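Local coordinates for kinase-associated protein B (Bacillus cereus, PDB 1Y71), which is of unknown function but probably associates with a kinase, at residues I13-Y18 with K82-E87; K22-V27 with A41-P46; V37-V42 with P89-S94; A98-M103 with Q123-Y128. All coordinates share one frame; numbering follows the deposited sequence.

Contact 1 of 4, residues I13-Y18 with K82-E87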
# COMPACT_ATOMS: atom_id res chain seq x y z
N ILE B 13 -5.17 -0.03 10.18
CA ILE B 13 -4.37 -0.92 9.32
C ILE B 13 -3.94 -2.16 10.10
O ILE B 13 -3.37 -2.04 11.20
CB ILE B 13 -3.15 -0.21 8.70
CG1 ILE B 13 -3.59 1.07 7.99
CG2 ILE B 13 -2.43 -1.15 7.71
CD1 ILE B 13 -4.71 0.84 6.93
N VAL B 14 -4.23 -3.33 9.54
CA VAL B 14 -4.02 -4.61 10.25
C VAL B 14 -3.49 -5.68 9.29
O VAL B 14 -3.46 -5.46 8.10
CB VAL B 14 -5.34 -5.11 10.87
CG1 VAL B 14 -5.84 -4.11 11.98
CG2 VAL B 14 -6.41 -5.33 9.76
N THR B 15 -3.03 -6.81 9.82
CA THR B 15 -2.83 -8.00 9.03
C THR B 15 -4.00 -8.93 9.39
O THR B 15 -4.57 -8.83 10.49
CB THR B 15 -1.48 -8.72 9.36
OG1 THR B 15 -1.47 -9.04 10.74
CG2 THR B 15 -0.24 -7.84 9.07
N GLY B 16 -4.38 -9.81 8.45
CA GLY B 16 -5.47 -10.76 8.64
C GLY B 16 -5.09 -12.08 7.98
O GLY B 16 -4.50 -12.11 6.89
N ILE B 17 -5.45 -13.17 8.65
CA ILE B 17 -5.21 -14.50 8.13
C ILE B 17 -6.56 -15.04 7.75
O ILE B 17 -7.49 -15.00 8.57
CB ILE B 17 -4.55 -15.42 9.19
CG1 ILE B 17 -3.14 -14.92 9.51
CG2 ILE B 17 -4.50 -16.89 8.63
CD1 ILE B 17 -2.51 -15.58 10.78
N TYR B 18 -6.68 -15.50 6.50
CA TYR B 18 -7.94 -16.00 5.98
C TYR B 18 -7.63 -17.16 5.04
O TYR B 18 -6.90 -16.98 4.06
CB TYR B 18 -8.66 -14.90 5.18
CG TYR B 18 -9.99 -15.34 4.61
CD1 TYR B 18 -11.16 -15.33 5.41
CD2 TYR B 18 -10.09 -15.77 3.28
CE1 TYR B 18 -12.39 -15.74 4.89
CE2 TYR B 18 -11.31 -16.17 2.75
CZ TYR B 18 -12.45 -16.16 3.56
OH TYR B 18 -13.67 -16.54 3.03
N LYS B 82 -4.32 -8.63 13.51
CA LYS B 82 -3.28 -7.97 14.31
C LYS B 82 -2.99 -6.56 13.78
O LYS B 82 -3.00 -6.36 12.57
CB LYS B 82 -2.00 -8.79 14.26
CG LYS B 82 -1.11 -8.56 15.45
CD LYS B 82 0.36 -8.45 15.07
CE LYS B 82 1.10 -9.74 15.39
NZ LYS B 82 0.69 -10.26 16.74
N LYS B 83 -2.76 -5.57 14.68
CA LYS B 83 -2.35 -4.21 14.27
C LYS B 83 -1.11 -4.27 13.38
O LYS B 83 -0.16 -5.00 13.68
CB LYS B 83 -2.01 -3.37 15.52
CG LYS B 83 -1.91 -1.87 15.24
CD LYS B 83 -1.88 -1.03 16.53
CE LYS B 83 -1.73 0.46 16.20
NZ LYS B 83 -2.72 1.01 15.19
N TYR B 84 -1.11 -3.52 12.28
CA TYR B 84 0.06 -3.51 11.41
C TYR B 84 0.50 -2.05 11.15
O TYR B 84 -0.26 -1.28 10.60
CB TYR B 84 -0.20 -4.25 10.09
CG TYR B 84 0.94 -4.15 9.09
CD1 TYR B 84 2.09 -4.93 9.24
CD2 TYR B 84 0.88 -3.25 8.02
CE1 TYR B 84 3.14 -4.84 8.33
CE2 TYR B 84 1.93 -3.16 7.11
CZ TYR B 84 3.05 -3.96 7.28
OH TYR B 84 4.08 -3.86 6.39
N GLU B 85 1.72 -1.70 11.56
CA GLU B 85 2.25 -0.35 11.40
C GLU B 85 3.32 -0.22 10.31
O GLU B 85 3.97 0.83 10.21
CB GLU B 85 2.84 0.15 12.72
CG GLU B 85 1.84 0.22 13.89
CD GLU B 85 1.03 1.48 13.88
OE1 GLU B 85 0.71 1.98 14.99
OE2 GLU B 85 0.71 2.02 12.79
N GLY B 86 3.55 -1.28 9.54
CA GLY B 86 4.59 -1.24 8.50
C GLY B 86 4.06 -0.50 7.26
O GLY B 86 2.90 -0.03 7.25
N GLU B 87 4.90 -0.42 6.22
CA GLU B 87 4.48 0.17 4.95
C GLU B 87 3.52 -0.77 4.27
O GLU B 87 3.57 -1.99 4.50
CB GLU B 87 5.68 0.50 4.03
CG GLU B 87 6.59 1.63 4.59
CD GLU B 87 7.68 2.02 3.63
OE1 GLU B 87 7.74 1.46 2.52
OE2 GLU B 87 8.49 2.91 3.97
O HOH W 1 -2.19 0.28 12.25

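Contact 2 of 4, residues K22-V27 with A41-P46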
# COMPACT_ATOMS: atom_id res chain seq x y z
N LYS B 22 -2.37 -14.74 4.14
CA LYS B 22 -2.17 -13.63 5.08
C LYS B 22 -2.09 -12.34 4.30
O LYS B 22 -1.38 -12.26 3.29
CB LYS B 22 -0.88 -13.83 5.91
CG LYS B 22 -0.82 -12.84 7.07
CD LYS B 22 0.41 -13.13 8.03
CE LYS B 22 0.27 -12.34 9.32
NZ LYS B 22 1.44 -12.64 10.22
N TYR B 23 -2.83 -11.33 4.79
CA TYR B 23 -3.04 -10.07 4.08
C TYR B 23 -2.80 -8.85 4.96
O TYR B 23 -2.95 -8.90 6.18
CB TYR B 23 -4.51 -10.00 3.54
CG TYR B 23 -4.86 -11.20 2.67
CD1 TYR B 23 -4.58 -11.19 1.33
CD2 TYR B 23 -5.35 -12.40 3.24
CE1 TYR B 23 -4.85 -12.31 0.53
CE2 TYR B 23 -5.61 -13.51 2.45
CZ TYR B 23 -5.37 -13.46 1.10
OH TYR B 23 -5.61 -14.56 0.30
N ILE B 24 -2.44 -7.73 4.33
CA ILE B 24 -2.52 -6.42 4.98
C ILE B 24 -3.81 -5.81 4.51
O ILE B 24 -4.16 -5.88 3.30
CB ILE B 24 -1.31 -5.52 4.62
CG1 ILE B 24 -0.05 -6.15 5.22
CG2 ILE B 24 -1.55 -4.02 4.99
CD1 ILE B 24 1.26 -5.75 4.55
N GLY B 25 -4.55 -5.22 5.44
CA GLY B 25 -5.84 -4.60 5.09
C GLY B 25 -6.27 -3.51 6.03
O GLY B 25 -5.53 -3.09 6.91
N GLU B 26 -7.49 -3.05 5.83
CA GLU B 26 -8.03 -1.98 6.65
C GLU B 26 -9.33 -2.44 7.31
O GLU B 26 -10.18 -3.02 6.65
CB GLU B 26 -8.23 -0.73 5.78
CG GLU B 26 -8.80 0.45 6.52
CD GLU B 26 -9.31 1.53 5.60
OE1 GLU B 26 -9.38 1.31 4.37
OE2 GLU B 26 -9.65 2.59 6.14
N VAL B 27 -9.45 -2.25 8.62
CA VAL B 27 -10.70 -2.59 9.30
C VAL B 27 -11.79 -1.64 8.80
O VAL B 27 -11.63 -0.42 8.87
CB VAL B 27 -10.54 -2.53 10.84
CG1 VAL B 27 -11.91 -2.68 11.56
CG2 VAL B 27 -9.54 -3.61 11.32
N ALA B 41 -3.06 -5.61 0.48
CA ALA B 41 -1.84 -6.25 0.02
C ALA B 41 -1.82 -7.70 0.48
O ALA B 41 -2.51 -8.05 1.44
CB ALA B 41 -0.61 -5.52 0.53
N VAL B 42 -1.02 -8.51 -0.21
CA VAL B 42 -0.81 -9.91 0.13
C VAL B 42 0.56 -10.14 0.76
O VAL B 42 1.57 -9.78 0.19
CB VAL B 42 -0.95 -10.83 -1.10
CG1 VAL B 42 -0.90 -12.35 -0.66
CG2 VAL B 42 -2.24 -10.52 -1.89
N LEU B 43 0.58 -10.76 1.94
CA LEU B 43 1.82 -11.18 2.61
C LEU B 43 2.12 -12.67 2.41
O LEU B 43 3.30 -13.07 2.29
CB LEU B 43 1.76 -10.91 4.14
CG LEU B 43 1.83 -9.47 4.62
CD1 LEU B 43 1.62 -9.42 6.14
CD2 LEU B 43 3.14 -8.77 4.22
N LYS B 44 1.07 -13.48 2.39
CA LYS B 44 1.26 -14.92 2.16
C LYS B 44 0.15 -15.43 1.29
O LYS B 44 -1.03 -15.20 1.58
CB LYS B 44 1.32 -15.69 3.49
CG LYS B 44 1.35 -17.22 3.30
CD LYS B 44 1.10 -17.90 4.62
CE LYS B 44 1.43 -19.39 4.55
NZ LYS B 44 0.20 -20.24 4.54
N HIS B 45 0.54 -16.06 0.18
CA HIS B 45 -0.42 -16.65 -0.74
C HIS B 45 -0.94 -17.94 -0.12
O HIS B 45 -0.17 -18.66 0.54
CB HIS B 45 0.20 -16.85 -2.14
CG HIS B 45 -0.82 -17.11 -3.21
ND1 HIS B 45 -1.34 -18.37 -3.45
CD2 HIS B 45 -1.43 -16.28 -4.09
CE1 HIS B 45 -2.21 -18.30 -4.44
NE2 HIS B 45 -2.29 -17.04 -4.84
N PRO B 46 -2.26 -18.18 -0.24
CA PRO B 46 -2.82 -19.36 0.44
C PRO B 46 -2.32 -20.70 -0.11
O PRO B 46 -1.89 -20.81 -1.27
CB PRO B 46 -4.32 -19.24 0.15
CG PRO B 46 -4.39 -18.40 -1.10
CD PRO B 46 -3.31 -17.37 -0.88

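Contact 3 of 4, residues V37-V42 with P89-S94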
# COMPACT_ATOMS: atom_id res chain seq x y z
N VAL B 37 -12.44 -6.86 6.93
CA VAL B 37 -11.14 -6.32 6.52
C VAL B 37 -11.16 -6.09 5.01
O VAL B 37 -11.47 -7.02 4.23
CB VAL B 37 -9.97 -7.30 6.96
CG1 VAL B 37 -8.59 -6.86 6.41
CG2 VAL B 37 -9.93 -7.43 8.50
N LYS B 38 -10.84 -4.86 4.59
CA LYS B 38 -10.64 -4.54 3.19
C LYS B 38 -9.19 -4.83 2.83
O LYS B 38 -8.26 -4.20 3.36
CB LYS B 38 -10.99 -3.07 2.93
CG LYS B 38 -10.92 -2.58 1.46
CD LYS B 38 -10.67 -1.04 1.41
CE LYS B 38 -11.90 -0.15 1.52
NZ LYS B 38 -11.50 1.32 1.82
N VAL B 39 -9.01 -5.76 1.90
CA VAL B 39 -7.67 -6.25 1.54
C VAL B 39 -6.91 -5.18 0.74
O VAL B 39 -7.41 -4.63 -0.26
CB VAL B 39 -7.74 -7.57 0.74
CG1 VAL B 39 -6.36 -7.99 0.19
CG2 VAL B 39 -8.32 -8.67 1.57
N LEU B 40 -5.69 -4.88 1.19
CA LEU B 40 -4.82 -3.93 0.47
C LEU B 40 -3.56 -4.54 -0.15
O LEU B 40 -3.02 -4.02 -1.14
CB LEU B 40 -4.43 -2.77 1.39
CG LEU B 40 -5.60 -1.97 1.94
CD1 LEU B 40 -5.12 -1.00 3.04
CD2 LEU B 40 -6.43 -1.21 0.85
N ALA B 41 -3.06 -5.61 0.48
CA ALA B 41 -1.84 -6.25 0.02
C ALA B 41 -1.82 -7.70 0.48
O ALA B 41 -2.51 -8.05 1.44
CB ALA B 41 -0.61 -5.52 0.53
N VAL B 42 -1.02 -8.51 -0.21
CA VAL B 42 -0.81 -9.91 0.13
C VAL B 42 0.56 -10.14 0.76
O VAL B 42 1.57 -9.78 0.19
CB VAL B 42 -0.95 -10.83 -1.10
CG1 VAL B 42 -0.90 -12.35 -0.66
CG2 VAL B 42 -2.24 -10.52 -1.89
N PRO B 89 2.53 -2.44 0.94
CA PRO B 89 3.07 -2.69 -0.39
C PRO B 89 1.97 -2.53 -1.44
O PRO B 89 0.80 -2.60 -1.11
CB PRO B 89 3.51 -4.16 -0.35
CG PRO B 89 2.83 -4.77 0.78
CD PRO B 89 2.40 -3.67 1.74
N ASP B 90 2.39 -2.32 -2.68
CA ASP B 90 1.48 -2.34 -3.81
C ASP B 90 0.85 -3.72 -3.93
O ASP B 90 1.58 -4.73 -3.87
CB ASP B 90 2.25 -2.05 -5.10
CG ASP B 90 1.37 -2.13 -6.31
OD1 ASP B 90 1.42 -3.13 -7.08
OD2 ASP B 90 0.63 -1.15 -6.49
N TYR B 91 -0.47 -3.78 -4.09
CA TYR B 91 -1.19 -5.05 -4.01
C TYR B 91 -0.57 -6.00 -5.04
O TYR B 91 -0.20 -7.13 -4.72
CB TYR B 91 -2.71 -4.90 -4.29
CG TYR B 91 -3.40 -6.26 -4.42
CD1 TYR B 91 -3.96 -6.88 -3.32
CD2 TYR B 91 -3.44 -6.91 -5.65
CE1 TYR B 91 -4.55 -8.13 -3.42
CE2 TYR B 91 -4.04 -8.18 -5.78
CZ TYR B 91 -4.59 -8.77 -4.67
OH TYR B 91 -5.16 -10.01 -4.82
N THR B 92 -0.48 -5.55 -6.29
CA THR B 92 -0.01 -6.42 -7.37
C THR B 92 1.42 -6.92 -7.18
O THR B 92 1.69 -8.13 -7.31
CB THR B 92 -0.20 -5.71 -8.75
OG1 THR B 92 -1.60 -5.57 -8.97
CG2 THR B 92 0.42 -6.51 -9.91
N GLU B 93 2.32 -6.02 -6.81
CA GLU B 93 3.68 -6.45 -6.52
C GLU B 93 3.75 -7.40 -5.30
O GLU B 93 4.56 -8.34 -5.29
CB GLU B 93 4.61 -5.26 -6.35
CG GLU B 93 6.03 -5.52 -6.90
CD GLU B 93 6.09 -5.91 -8.40
OE1 GLU B 93 5.24 -5.46 -9.23
OE2 GLU B 93 7.02 -6.68 -8.76
N SER B 94 2.92 -7.15 -4.29
CA SER B 94 2.90 -8.02 -3.11
C SER B 94 2.43 -9.44 -3.48
O SER B 94 2.95 -10.46 -2.97
CB SER B 94 2.03 -7.43 -1.98
OG SER B 94 0.64 -7.49 -2.28
O HOH W 2 -2.11 -1.72 -2.42
O HOH W 3 4.11 -9.94 -0.53

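Contact 4 of 4, residues A98-M103 with Q123-Y128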
# COMPACT_ATOMS: atom_id res chain seq x y z
N ALA B 98 4.52 -12.71 -2.91
CA ALA B 98 3.93 -13.79 -2.11
C ALA B 98 3.93 -15.14 -2.89
O ALA B 98 4.27 -16.21 -2.36
CB ALA B 98 2.50 -13.41 -1.69
N LEU B 99 3.57 -15.06 -4.15
CA LEU B 99 3.51 -16.22 -5.00
C LEU B 99 4.90 -16.81 -5.28
O LEU B 99 5.09 -18.04 -5.22
CB LEU B 99 2.84 -15.84 -6.31
CG LEU B 99 2.31 -16.97 -7.16
CD1 LEU B 99 1.25 -17.72 -6.38
CD2 LEU B 99 1.72 -16.37 -8.50
N GLU B 100 5.86 -15.94 -5.59
CA GLU B 100 7.23 -16.41 -5.85
C GLU B 100 7.81 -17.08 -4.59
O GLU B 100 8.43 -18.16 -4.67
CB GLU B 100 8.13 -15.30 -6.39
CG GLU B 100 7.84 -15.03 -7.87
CD GLU B 100 8.20 -13.64 -8.34
OE1 GLU B 100 8.76 -12.83 -7.53
OE2 GLU B 100 7.93 -13.34 -9.53
N THR B 101 7.52 -16.47 -3.43
CA THR B 101 7.94 -17.03 -2.14
C THR B 101 7.39 -18.44 -1.90
O THR B 101 8.16 -19.37 -1.55
CB THR B 101 7.58 -16.06 -0.96
OG1 THR B 101 8.33 -14.87 -1.14
CG2 THR B 101 7.87 -16.63 0.44
N GLN B 102 6.10 -18.61 -2.14
CA GLN B 102 5.46 -19.90 -1.96
C GLN B 102 6.03 -20.94 -2.93
O GLN B 102 6.28 -22.10 -2.55
CB GLN B 102 3.96 -19.80 -2.17
CG GLN B 102 3.22 -21.12 -1.85
CD GLN B 102 1.73 -20.96 -1.98
OE1 GLN B 102 1.25 -19.97 -2.53
NE2 GLN B 102 0.99 -21.90 -1.43
N MSE B 103 6.19 -20.54 -4.18
CA MSE B 103 6.80 -21.42 -5.17
C MSE B 103 8.20 -21.85 -4.79
O MSE B 103 8.51 -23.04 -4.86
CB MSE B 103 6.76 -20.80 -6.56
CG MSE B 103 5.35 -20.76 -7.12
SE MSE B 103 5.24 -20.12 -8.97
CE MSE B 103 5.80 -18.32 -8.76
N GLN B 123 0.04 -21.88 -12.86
CA GLN B 123 -1.15 -21.44 -13.59
C GLN B 123 -1.76 -20.19 -12.97
O GLN B 123 -2.14 -19.26 -13.71
CB GLN B 123 -2.22 -22.54 -13.63
CG GLN B 123 -3.40 -22.22 -14.56
CD GLN B 123 -2.95 -21.83 -15.96
OE1 GLN B 123 -2.09 -22.48 -16.55
NE2 GLN B 123 -3.53 -20.74 -16.49
N LEU B 124 -1.91 -20.20 -11.65
CA LEU B 124 -2.46 -19.04 -10.94
C LEU B 124 -1.72 -17.75 -11.31
O LEU B 124 -2.33 -16.71 -11.53
CB LEU B 124 -2.43 -19.25 -9.43
CG LEU B 124 -3.61 -19.91 -8.74
CD1 LEU B 124 -3.32 -19.97 -7.28
CD2 LEU B 124 -4.91 -19.13 -9.00
N LYS B 125 -0.40 -17.87 -11.41
CA LYS B 125 0.48 -16.77 -11.82
C LYS B 125 0.05 -16.21 -13.19
O LYS B 125 0.08 -14.99 -13.40
CB LYS B 125 1.93 -17.26 -11.86
CG LYS B 125 2.92 -16.19 -12.33
CD LYS B 125 4.37 -16.65 -12.25
CE LYS B 125 5.28 -15.55 -12.84
NZ LYS B 125 6.66 -15.55 -12.25
N LYS B 126 -0.37 -17.09 -14.09
CA LYS B 126 -0.82 -16.66 -15.41
C LYS B 126 -2.21 -16.03 -15.30
O LYS B 126 -2.47 -14.98 -15.89
CB LYS B 126 -0.79 -17.83 -16.39
CG LYS B 126 0.59 -18.42 -16.55
CD LYS B 126 0.62 -19.54 -17.60
CE LYS B 126 2.03 -20.06 -17.83
NZ LYS B 126 2.00 -21.38 -18.52
N ASP B 127 -3.08 -16.66 -14.50
CA ASP B 127 -4.44 -16.18 -14.30
C ASP B 127 -4.50 -14.78 -13.68
O ASP B 127 -5.36 -13.97 -14.04
CB ASP B 127 -5.21 -17.16 -13.44
CG ASP B 127 -5.34 -18.54 -14.08
OD1 ASP B 127 -5.09 -18.66 -15.30
OD2 ASP B 127 -5.71 -19.48 -13.36
N TYR B 128 -3.59 -14.50 -12.76
CA TYR B 128 -3.51 -13.21 -12.08
C TYR B 128 -2.99 -12.06 -12.96
O TYR B 128 -3.06 -10.89 -12.54
CB TYR B 128 -2.57 -13.31 -10.91
CG TYR B 128 -3.05 -14.14 -9.73
CD1 TYR B 128 -4.38 -14.15 -9.35
CD2 TYR B 128 -2.14 -14.84 -8.95
CE1 TYR B 128 -4.81 -14.89 -8.23
CE2 TYR B 128 -2.54 -15.56 -7.83
CZ TYR B 128 -3.87 -15.58 -7.48
OH TYR B 128 -4.23 -16.31 -6.37

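Contact 1 of 4, residues I13-Y18 with K82-E87
T15 and K82 form a hydrogen-bonded antiparallel pair where strand 13-18 meets the short strand 81-83 at one border of the five-stranded sheet, in a protein whose family belongs to the SH3 clan. T15 N donates to K82 O at 2.8 Å, nearly along the C=O axis, and K82 N returns a bond to T15 O at 3.0 Å. V14 and K83 follow as the non-hydrogen-bonded pair, and a third bond, Y84 N to I13 O at 2.9 Å with an N-H...O angle of 167°, carries the pairing past the end of the strand. A water that accepts from K83 NZ lies 2.8 Å from I13 O and probably donates to it, linking the lysine to the strand.

T15 and K82 lie side by side on one face of the sheet, OG1 of T15 3.6 Å from CB of K82. CG of Y84 is anti to its backbone N (chi1 174°), and from there the ring leads away from strand 13-18, crossing T15 at about a right angle. CG2 of T15 meets it obliquely, 3.7 Å from Y84 CD1, while CG2 of I13 sits in the ring plane at the edge, 3.9 Å from Y84 CD2. The hydroxyl donates to E87 O at 2.7 Å, closing the ring onto the turn, with the backbone N of G86 over the ring centre.

Strand 21-31 runs along the other border of strand 13-18, hydrogen-bonding V14 and G16 through G25 and Y23, and I24 packs on Y84. Beyond the turn, E85 makes a salt bridge to R71 of the second subunit.

Contact 2 of 4, residues K22-V27 with A41-P46
K22 O is gripped by two neighbouring amides, L43 N at 2.8 Å and K44 N at 2.9 Å, both reaching it from the same face of its carbonyl plane. Two residues opposite one make this a classic beta bulge. K22 N closes the pair by donating to K44 O, and beyond the bulge I24 N donates to A41 O at 2.9 Å from above the carbonyl plane, 41° out of it, while A41 N returns a bond to I24 O.

On the face carrying K22 and I24, CB of K22 meets CB of K44 at 3.8 Å. L43 leans across to I24, the two side chains passing at a slant with CD2 of L43 3.6 Å from CD1 of I24. On the other face, Y23 and V42 lie side by side and point the same way; CG2 of V42 approaches the ring obliquely, 4.0 Å from Y23 CE1. CG of Y23 is anti to its carbonyl carbon (chi1 -55°); the ring has A41 O at its edge, near the plane, and the hydroxyl OH of Y23 ends 3.8 Å from CD of P46, the two side chains at about a right angle.

That hydroxyl is hydrogen-bonded to L68 N, which holds the far end of the ring, and K44 NZ reaches T20 O. V42 is backed by Y91 and A98 of helix 91-104. The whole is a beta hairpin, strands 21-31 and 34-42, whose bulge coincides with the corner the chain turns at L43.

Contact 3 of 4, residues V37-V42 with P89-S94
A41 comes within 4.3 Å of Y91, CA to CA, where the end of strand 34-42 runs up against the first turn of helix 91-104; V42 and S94 are the next pair along. The strand is itself irregular here, L40 and A41 both facing I24 in a classic beta bulge. On the helix side D90 is the N-cap: its OD1 accepts from E93 N at 3.0 Å through the anti lone pair.

One direct hydrogen bond joins the segments. V42 N donates to S94 OG at 2.8 Å and 169°, and the same hydroxyl donates to Y91 O at 2.6 Å. OG stands between the backbone N and carbonyl carbon of S94 (chi1 72°), where it can serve both. Two waters add to the join: one donates to both V42 O and S94 O, the other probably donates to L40 O and accepts a weak bond from Y91 N.

Around these bonds the packing is mostly apolar. CG of P89 meets CB of A41 at 3.5 Å. The Y91 ring has L40 O at its edge, near the plane, with CG1 of V39 also at the edge, whereas CG2 of V42 comes obliquely to within 3.7 Å of Y91 CE1. The phenol hydroxyl is hydrogen-bonded to L68 O, and T92 OG1 to E87 OE2 of the second subunit.

Chemically, S94 relays the strand amide of V42 to a carbonyl of the helix's first turn, satisfying a buried N-H that the non-hydrogen-bonded pairing with Y23 leaves unused by strand 21-31, and probably helping to set the start of the helix against the strand.

Contact 4 of 4, residues A98-M103 with Q123-Y128
L99 and K125 pass at a slant between two nearly antiparallel helices, and the leucine is the main wedge. With CG anti to its backbone N (chi1 -162°), L99 reaches toward helix 112-127 and pushes CD2 against the base of the lysine, 3.5 Å from K125 CB, tighter than usual van der Waals contact. The same methyl lies near the plane of the Y128 ring, at its edge, 4.2 Å from CD2 of Y128.

K125 is extended beyond CG; CB and CG lie against L99, CD against M103, and NZ reaches out to E100. M103, a selenomethionine, crosses it at about a right angle; its chain bends at chi3 (-66°) and sets the terminal CE 4.1 Å from CD of K125. Further out, E100 and K125 approach obliquely, and OE2 of E100 makes a long salt bridge of 3.7 Å to NZ of K125. The stronger partner of that oxygen is K96 NZ, in its own helix. No hydrogen bond crosses between the segments.

The local axes come no closer than 11.2 Å, at 171° between their N-to-C directions, a separation bridged mainly by side chains, although CD2 of L99 reaches in as far as K125 CA. L99 and M103 also touch L121, one turn earlier on helix 112-127, which continues the apolar seam. Toward the sheet, Y128 OH is hydrogen-bonded to H45 NE2 and Q102 NE2 to P46 O, so the helical pair rests against the segment that follows strand 34-42.

From the N terminus, strand 13-18 opens the longest loop, which contact 1 closes 64 residues on at 82-87. Within it lies contact 2, the short hairpin closure of 22-27 with 41-46. Contact 3 starts on 37-42, sharing A41 and V42 with contact 2, and ends at 89-94; it therefore crosses contact 1 along the chain. Contact 4 follows in series, closing the helical hairpin of 91-104 and 112-127. Contacts 1, 2 and 3 all reach the one sheet, and contact 3 brings helix 91-104 onto it. H45 and P46 of contact 2 touch Y128 and Q102 of contact 4, joining sheet and helices again.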